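Local coordinates for NudC domain-containing protein 2 (Mus musculus, PDB 2RH0) that may regulate the LIS1/dynein pathway by stabilising LIS1 together with the Hsp90 chaperone, at residues Gln45-Val49 / Gly61-Thr67. Numbering follows the deposited sequence.
Sequences QSRHV and GKLFDST
Ser-46 and Thr-67 grip each other through three hydrogen bonds. Ser-46 OG lies 2.8 Å from Thr-67 O and donates to it in the carbonyl plane. In return Ser-46 O takes two bonds, from Thr-67 N and from Thr-67 OG1, the hydroxyl coming from above the carbonyl plane. Arg-47 reaches beside the loop 63-66. Its CG is anti to the backbone N (chi1 -165°) and the chain bends at chi2, which lets Arg-47 NE donate a hydrogen bond of 2.8 Å to Leu-63 O. That oxygen lies at the guanidinium edge. Lys-62 CE lies over one face of the group and Asp-65 CA over the opposite face, each near the rim. The Arg-47 backbone O accepts from Leu-63 N at 2.7 Å. His-48 and Lys-62 form an antiparallel non-hydrogen-bonded pair, and the ring sets His-48 NE2 3.8 Å from Lys-62 CB. Val-49 pairs with Gly-61 through two backbone bonds, Val-49 N to Gly-61 O and Gly-61 N to Val-49 O, the latter 3.0 Å long. On the Val-49 side of the sheet, Val-49 CG1 packs 3.7 Å from Leu-63 CD2. The contact lies at the open end of the hairpin of strands 48-53 and 56-62 in the CS domain. Strand 48-53 runs between 40-44 and 56-62 in an antiparallel sheet. Strand 56-62 is outermost within its chain, and the second subunit lies against the 62-67 region: Glu-102 and Lys-90 of the second subunit form salt bridges with Lys-62 and Asp-65, respectively.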
loop_
_atom_site.group_PDB
_atom_site.type_symbol
_atom_site.label_atom_id
_atom_site.label_comp_id
_atom_site.label_asym_id
_atom_site.label_seq_id
_atom_site.Cartn_x
_atom_site.Cartn_y
_atom_site.Cartn_z
ATOM N N GLN A 45 -8.940 -22.273 3.981
ATOM C CA GLN A 45 -8.405 -23.613 4.188
ATOM C C GLN A 45 -6.926 -23.515 3.954
ATOM O O GLN A 45 -6.447 -22.474 3.489
ATOM C CB GLN A 45 -9.025 -24.605 3.229
ATOM C CG GLN A 45 -10.517 -24.754 3.419
ATOM C CD GLN A 45 -11.258 -24.996 2.111
ATOM O OE1 GLN A 45 -11.783 -26.076 1.885
ATOM N NE2 GLN A 45 -11.310 -23.976 1.247
ATOM N N SER A 46 -6.211 -24.594 4.262
ATOM C CA SER A 46 -4.764 -24.581 4.161
ATOM C C SER A 46 -4.241 -24.169 2.779
ATOM O O SER A 46 -3.261 -23.449 2.694
ATOM C CB SER A 46 -4.177 -25.930 4.541
ATOM O OG SER A 46 -2.775 -25.850 4.432
ATOM N N ARG A 47 -4.923 -24.590 1.721
ATOM C CA ARG A 47 -4.472 -24.323 0.377
ATOM C C ARG A 47 -5.543 -23.729 -0.525
ATOM O O ARG A 47 -5.352 -23.610 -1.726
ATOM C CB ARG A 47 -3.931 -25.632 -0.174
ATOM C CG ARG A 47 -3.104 -25.533 -1.400
ATOM C CD ARG A 47 -1.809 -24.781 -1.212
ATOM N NE ARG A 47 -1.118 -24.716 -2.497
ATOM C CZ ARG A 47 -0.143 -25.536 -2.872
ATOM N NH1 ARG A 47 0.308 -26.491 -2.048
ATOM N NH2 ARG A 47 0.398 -25.374 -4.079
ATOM N N HIS A 48 -6.659 -23.309 0.063
ATOM C CA HIS A 48 -7.769 -22.693 -0.677
ATOM C C HIS A 48 -8.426 -21.613 0.116
ATOM O O HIS A 48 -8.480 -21.674 1.360
ATOM C CB HIS A 48 -8.834 -23.729 -0.946
ATOM C CG HIS A 48 -8.414 -24.748 -1.942
ATOM N ND1 HIS A 48 -7.764 -25.906 -1.585
ATOM C CD2 HIS A 48 -8.535 -24.772 -3.288
ATOM C CE1 HIS A 48 -7.492 -26.592 -2.680
ATOM N NE2 HIS A 48 -7.942 -25.925 -3.725
ATOM N N VAL A 49 -8.924 -20.633 -0.618
ATOM C CA VAL A 49 -9.649 -19.501 -0.059
ATOM C C VAL A 49 -10.870 -19.222 -0.913
ATOM O O VAL A 49 -10.879 -19.534 -2.109
ATOM C CB VAL A 49 -8.787 -18.197 0.044
ATOM C CG1 VAL A 49 -7.661 -18.390 1.071
ATOM C CG2 VAL A 49 -8.217 -17.760 -1.345
ATOM N N GLY A 61 -10.033 -19.664 -4.995
ATOM C CA GLY A 61 -9.039 -20.427 -5.698
ATOM C C GLY A 61 -8.064 -21.088 -4.787
ATOM O O GLY A 61 -8.177 -21.002 -3.571
ATOM N N LYS A 62 -7.096 -21.731 -5.418
ATOM C CA LYS A 62 -6.083 -22.495 -4.745
ATOM C C LYS A 62 -4.931 -21.572 -4.460
ATOM O O LYS A 62 -4.458 -20.839 -5.365
ATOM C CB LYS A 62 -5.607 -23.634 -5.635
ATOM C CG LYS A 62 -4.628 -24.568 -4.962
ATOM C CD LYS A 62 -3.993 -25.468 -5.962
ATOM C CE LYS A 62 -3.447 -26.735 -5.350
ATOM N NZ LYS A 62 -2.756 -27.501 -6.440
ATOM N N LEU A 63 -4.477 -21.585 -3.213
ATOM C CA LEU A 63 -3.410 -20.679 -2.784
ATOM C C LEU A 63 -2.083 -21.075 -3.410
ATOM O O LEU A 63 -1.849 -22.247 -3.694
ATOM C CB LEU A 63 -3.283 -20.671 -1.262
ATOM C CG LEU A 63 -4.405 -20.014 -0.474
ATOM C CD1 LEU A 63 -4.242 -20.364 0.972
ATOM C CD2 LEU A 63 -4.386 -18.466 -0.688
ATOM N N PHE A 64 -1.215 -20.098 -3.627
ATOM C CA PHE A 64 0.101 -20.364 -4.203
ATOM C C PHE A 64 0.889 -21.371 -3.393
ATOM O O PHE A 64 1.665 -22.118 -3.954
ATOM C CB PHE A 64 0.902 -19.070 -4.338
ATOM C CG PHE A 64 2.340 -19.274 -4.802
ATOM C CD1 PHE A 64 2.638 -19.420 -6.136
ATOM C CD2 PHE A 64 3.383 -19.297 -3.882
ATOM C CE1 PHE A 64 3.924 -19.587 -6.554
ATOM C CE2 PHE A 64 4.687 -19.469 -4.298
ATOM C CZ PHE A 64 4.951 -19.604 -5.650
ATOM N N ASP A 65 0.715 -21.386 -2.078
ATOM C CA ASP A 65 1.399 -22.361 -1.232
ATOM C C ASP A 65 0.554 -22.572 0.036
ATOM O O ASP A 65 -0.483 -21.942 0.217
ATOM C CB ASP A 65 2.817 -21.865 -0.928
ATOM C CG ASP A 65 3.826 -22.986 -0.657
ATOM O OD1 ASP A 65 3.433 -24.150 -0.393
ATOM O OD2 ASP A 65 5.042 -22.670 -0.702
ATOM N N SER A 66 0.998 -23.431 0.935
ATOM C CA SER A 66 0.173 -23.794 2.057
ATOM C C SER A 66 0.287 -22.836 3.221
ATOM O O SER A 66 1.318 -22.202 3.443
ATOM C CB SER A 66 0.507 -25.234 2.512
ATOM O OG SER A 66 1.848 -25.300 2.923
ATOM N N THR A 67 -0.810 -22.737 3.962
ATOM C CA THR A 67 -0.933 -21.861 5.096
ATOM C C THR A 67 -1.442 -22.695 6.283
ATOM O O THR A 67 -1.874 -23.829 6.110
ATOM C CB THR A 67 -1.931 -20.684 4.760
ATOM O OG1 THR A 67 -3.232 -21.206 4.448
ATOM C CG2 THR A 67 -1.446 -19.905 3.567
#